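Local structure of Agap007691-pb (Anopheles gambiae, 5C98) at residues 88-91 and 95-98; 50-55 and 121-126. The protein is a mosquito serpin of unestablished function that may inhibit serine proteases. All coordinates share one frame; numbering follows the deposited sequence.

Interaction 1 (88-91 and 95-98); sequences QLHD and LKAL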
# COMPACT_ATOMS: atom_id res chain seq x y z
N GLN A 88 6.93 -9.69 -10.26
CA GLN A 88 6.24 -10.64 -9.40
C GLN A 88 5.05 -10.00 -8.70
O GLN A 88 4.01 -10.65 -8.52
CB GLN A 88 7.26 -11.21 -8.40
CG GLN A 88 6.70 -12.00 -7.25
CD GLN A 88 7.80 -12.58 -6.37
OE1 GLN A 88 7.98 -13.80 -6.33
NE2 GLN A 88 8.55 -11.72 -5.68
N LEU A 89 5.17 -8.73 -8.31
CA LEU A 89 4.13 -8.05 -7.54
C LEU A 89 2.92 -7.75 -8.40
O LEU A 89 1.78 -8.05 -8.03
CB LEU A 89 4.67 -6.75 -6.97
CG LEU A 89 3.63 -5.93 -6.19
CD1 LEU A 89 3.02 -6.74 -5.05
CD2 LEU A 89 4.22 -4.65 -5.69
N HIS A 90 3.13 -7.08 -9.53
CA HIS A 90 2.03 -6.73 -10.40
C HIS A 90 1.51 -8.00 -11.06
O HIS A 90 2.27 -8.74 -11.70
CB HIS A 90 2.52 -5.73 -11.44
CG HIS A 90 1.46 -5.29 -12.37
ND1 HIS A 90 0.39 -4.51 -11.98
CD2 HIS A 90 1.26 -5.56 -13.68
CE1 HIS A 90 -0.39 -4.29 -13.02
NE2 HIS A 90 0.12 -4.92 -14.06
N ASP A 91 0.23 -8.28 -10.89
CA ASP A 91 -0.32 -9.57 -11.24
C ASP A 91 -1.73 -9.38 -11.79
O ASP A 91 -2.73 -9.75 -11.17
CB ASP A 91 -0.29 -10.50 -10.02
CG ASP A 91 -0.70 -11.91 -10.34
OD1 ASP A 91 -0.70 -12.26 -11.54
OD2 ASP A 91 -1.02 -12.67 -9.39
N LEU A 95 -3.95 -8.14 -8.50
CA LEU A 95 -3.35 -7.04 -7.76
C LEU A 95 -2.63 -6.22 -8.81
O LEU A 95 -1.82 -6.75 -9.58
CB LEU A 95 -2.37 -7.56 -6.71
CG LEU A 95 -1.74 -6.50 -5.80
CD1 LEU A 95 -1.33 -7.13 -4.47
CD2 LEU A 95 -0.57 -5.79 -6.43
N LYS A 96 -2.95 -4.93 -8.86
CA LYS A 96 -2.29 -4.01 -9.77
C LYS A 96 -1.39 -3.09 -8.97
O LYS A 96 -1.85 -2.45 -8.03
CB LYS A 96 -3.32 -3.23 -10.56
CG LYS A 96 -4.07 -4.10 -11.57
CD LYS A 96 -5.04 -3.27 -12.43
CE LYS A 96 -5.93 -4.16 -13.28
NZ LYS A 96 -5.13 -5.13 -14.06
N ALA A 97 -0.11 -3.07 -9.31
CA ALA A 97 0.89 -2.21 -8.68
C ALA A 97 1.59 -1.48 -9.81
O ALA A 97 2.42 -2.07 -10.52
CB ALA A 97 1.87 -3.01 -7.85
N LEU A 98 1.24 -0.20 -9.98
CA LEU A 98 1.62 0.56 -11.16
C LEU A 98 2.24 1.88 -10.74
O LEU A 98 1.63 2.62 -9.96
CB LEU A 98 0.40 0.85 -12.04
CG LEU A 98 -0.27 -0.37 -12.69
CD1 LEU A 98 -1.72 -0.04 -13.11
CD2 LEU A 98 0.57 -0.83 -13.87
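His90 and Ala97 meet through a side-chain-to-backbone hydrogen bond: Ala97 N donates to His90 ND1 at 3.1 Å, with an N-H...N angle of 159°. The donor lies only 5° out of the imidazole plane, so the ring takes it at its edge. As acceptor, ND1 is probably unprotonated, consistent with a neutral ring carrying its proton on NE2. The ring reaches the strand because its CG stands anti to the backbone N (chi1 -179°), and this brings His90 CE1 within 3.7 Å of Leu98 CD2, while the CB and CG of Lys96 pack against the same corner of the ring.

Next to it the backbones pair directly. Asp91 N donates to Leu95 O at 2.9 Å, and a weak return bond runs from Leu95 N to Asp91 O at 3.3 Å. Together they make one antiparallel, hydrogen-bonded bridge.

Apolar groups fill the other side of the strand. Leu89 divides its two methyls, CD2 touching Ala97 CB at 3.6 Å and CD1 lying 4.0 Å from Leu95 CD2. The short side chain of Ala97, which points at the helix end, lets the leucine come this close to the strand backbone. Leu48 of helix 43-51 and Leu367 of strand 366-372 pack on Leu89 too, so branched aliphatic residues suit this buried face.

Further out, Lys96 bends at its last torsion and its NZ bonds to Gly92 O in the short connecting loop, while backbone bonds of Lys96 with Ser176 and of Leu98 with Gly174 tie the strand to strand 169-177. Helix 75-89 thus ends in a tight helix-to-strand connection, typical of the serpin fold, where a helix leads into a strand of the large central sheet.

Interaction 2 (50-55 and 121-126); sequences LSMFYP and FQTTVE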
# COMPACT_ATOMS: atom_id res chain seq x y z
N LEU A 50 10.39 3.88 -5.86
CA LEU A 50 11.47 4.80 -5.61
C LEU A 50 12.81 4.22 -6.03
O LEU A 50 13.71 4.96 -6.44
CB LEU A 50 11.41 5.20 -4.13
CG LEU A 50 12.20 6.41 -3.66
CD1 LEU A 50 11.96 7.62 -4.56
CD2 LEU A 50 11.84 6.71 -2.22
N SER A 51 12.96 2.91 -5.95
CA SER A 51 14.20 2.24 -6.31
C SER A 51 14.60 2.49 -7.76
O SER A 51 15.77 2.34 -8.11
CB SER A 51 14.05 0.73 -6.12
OG SER A 51 14.21 0.35 -4.77
N MET A 52 13.63 2.80 -8.63
CA MET A 52 13.95 3.10 -10.02
C MET A 52 14.92 4.26 -10.12
O MET A 52 15.68 4.35 -11.08
CB MET A 52 12.68 3.41 -10.82
CG MET A 52 11.65 2.30 -10.83
SD MET A 52 10.35 2.56 -12.05
CE MET A 52 9.53 4.00 -11.34
N PHE A 53 14.89 5.17 -9.15
CA PHE A 53 15.80 6.31 -9.18
C PHE A 53 17.16 6.01 -8.58
O PHE A 53 18.07 6.83 -8.71
CB PHE A 53 15.13 7.48 -8.46
CG PHE A 53 13.90 7.95 -9.14
CD1 PHE A 53 13.98 8.91 -10.13
CD2 PHE A 53 12.66 7.38 -8.87
CE1 PHE A 53 12.85 9.34 -10.79
CE2 PHE A 53 11.52 7.80 -9.55
CZ PHE A 53 11.62 8.78 -10.51
N TYR A 54 17.34 4.87 -7.91
CA TYR A 54 18.62 4.57 -7.28
C TYR A 54 19.80 4.62 -8.23
O TYR A 54 20.83 5.19 -7.84
CB TYR A 54 18.50 3.19 -6.63
CG TYR A 54 19.72 2.63 -5.94
CD1 TYR A 54 20.23 3.24 -4.79
CD2 TYR A 54 20.28 1.44 -6.35
CE1 TYR A 54 21.28 2.71 -4.12
CE2 TYR A 54 21.35 0.90 -5.69
CZ TYR A 54 21.84 1.53 -4.57
OH TYR A 54 22.90 0.99 -3.88
N PRO A 55 19.72 4.10 -9.45
CA PRO A 55 20.88 4.20 -10.35
C PRO A 55 21.22 5.63 -10.76
O PRO A 55 22.33 5.86 -11.24
CB PRO A 55 20.46 3.35 -11.56
CG PRO A 55 19.29 2.55 -11.10
CD PRO A 55 18.62 3.34 -10.06
N PHE A 121 12.72 -0.35 -16.93
CA PHE A 121 11.77 -0.55 -15.84
C PHE A 121 10.35 -0.61 -16.37
O PHE A 121 10.01 -0.03 -17.40
CB PHE A 121 11.86 0.62 -14.85
CG PHE A 121 13.13 0.65 -14.05
CD1 PHE A 121 13.59 -0.48 -13.36
CD2 PHE A 121 13.85 1.81 -13.98
CE1 PHE A 121 14.77 -0.41 -12.62
CE2 PHE A 121 15.00 1.87 -13.24
CZ PHE A 121 15.45 0.78 -12.56
N GLN A 122 9.51 -1.35 -15.64
CA GLN A 122 8.07 -1.46 -15.89
C GLN A 122 7.43 -0.24 -15.23
O GLN A 122 7.11 -0.24 -14.04
CB GLN A 122 7.60 -2.77 -15.28
CG GLN A 122 6.17 -3.15 -15.27
CD GLN A 122 6.01 -4.52 -14.58
OE1 GLN A 122 6.98 -5.30 -14.43
NE2 GLN A 122 4.80 -4.81 -14.14
N THR A 123 7.31 0.82 -16.02
CA THR A 123 6.76 2.09 -15.56
C THR A 123 6.36 2.87 -16.80
O THR A 123 6.62 2.46 -17.94
CB THR A 123 7.78 2.86 -14.69
OG1 THR A 123 7.11 3.94 -14.03
CG2 THR A 123 8.94 3.43 -15.50
N THR A 124 5.69 4.00 -16.57
CA THR A 124 5.32 4.93 -17.62
C THR A 124 5.74 6.33 -17.20
O THR A 124 5.48 6.75 -16.07
CB THR A 124 3.82 4.86 -17.92
OG1 THR A 124 3.51 3.59 -18.53
CG2 THR A 124 3.42 5.94 -18.90
N VAL A 125 6.45 7.02 -18.08
CA VAL A 125 6.86 8.40 -17.88
C VAL A 125 6.09 9.25 -18.88
O VAL A 125 6.09 8.96 -20.08
CB VAL A 125 8.37 8.57 -18.10
CG1 VAL A 125 8.80 10.01 -17.93
CG2 VAL A 125 9.16 7.68 -17.17
N GLU A 126 5.45 10.31 -18.39
CA GLU A 126 4.78 11.26 -19.27
C GLU A 126 5.36 12.66 -19.08
O GLU A 126 5.34 13.19 -17.96
CB GLU A 126 3.28 11.30 -19.02
CG GLU A 126 2.56 12.15 -20.05
CD GLU A 126 1.06 11.90 -20.12
OE1 GLU A 126 0.62 10.81 -19.70
OE2 GLU A 126 0.33 12.80 -20.60
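Met52 lies over one face of the Phe121 ring, in a CH-pi contact. Met52 CG stands 4.0 Å from the Phe121 ring centroid and 15° off the normal, displaced toward the rim. Met52 CB rests on the same face, 3.7 Å from Phe121 CE2. The thioether runs on past the ring in the direction of the phenylalanine backbone, since the two side chains point in opposite senses. An unbranched, flexible methionine is well suited to lying along a flat ring in this way.

The sulfur adds a Met-aromatic contact. Met52 SD is 4.5 Å from the Phe121 ring centroid at 37° off the normal, an oblique approach, and it also touches Phe121 CB. A bend at the last torsion (chi3 -67°) then carries the methyl to Thr123, whose OG1 lies 3.6 Å from Met52 CE. Threonine can serve both sides here: its carbon atoms pack on the sulfur, and its hydroxyl is hydrogen-bonded to Ser99.

At the far end of the ring the packing is lighter. Pro55 CG approaches the edge, near the ring plane, 4.5 Å from Phe121 CZ.

Polar groups contribute little across the contact. Met52 O comes within 3.4 Å of Phe121 CE2 and is buried without a polar partner. The backbone around it is ordered locally by a type I turn from Ser51 to Tyr54, closed by a bond of 3.0 Å from Tyr54 N to Ser51 O.

Helix 75-89 contributes Gln82, which touches Met52 and Phe121. Helix 111-119 supplies Phe117 against Met52 and Leu116 against Phe121 and Pro55. Backbone bonds of Thr124 and Glu126 with Val101 join strand 124-128, an edge strand of the serpin's large sheet, to the parallel strand 95-104, and the contact ties it to the turn at the C-terminal end of helix 43-51.

Interaction 1 is nested within the chain loop that interaction 2 closes, and their centres lie about 15 Å apart. Both reach the same sheet, through neighbouring strands 95-104 and 124-128, and helix 75-89, which ends in interaction 1, also packs on interaction 2. Their chemistry differs: sequence-local interaction 1 combines backbone pairing and a histidine bond with an apolar face, whereas interaction 2 joins distant parts of the chain by side-chain packing around a phenylalanine ring. Each is partly buried, with interaction 1 nearer the centre of the chain. They touch directly where His90 CD2 packs 3.6 Å from Gln122 NE2.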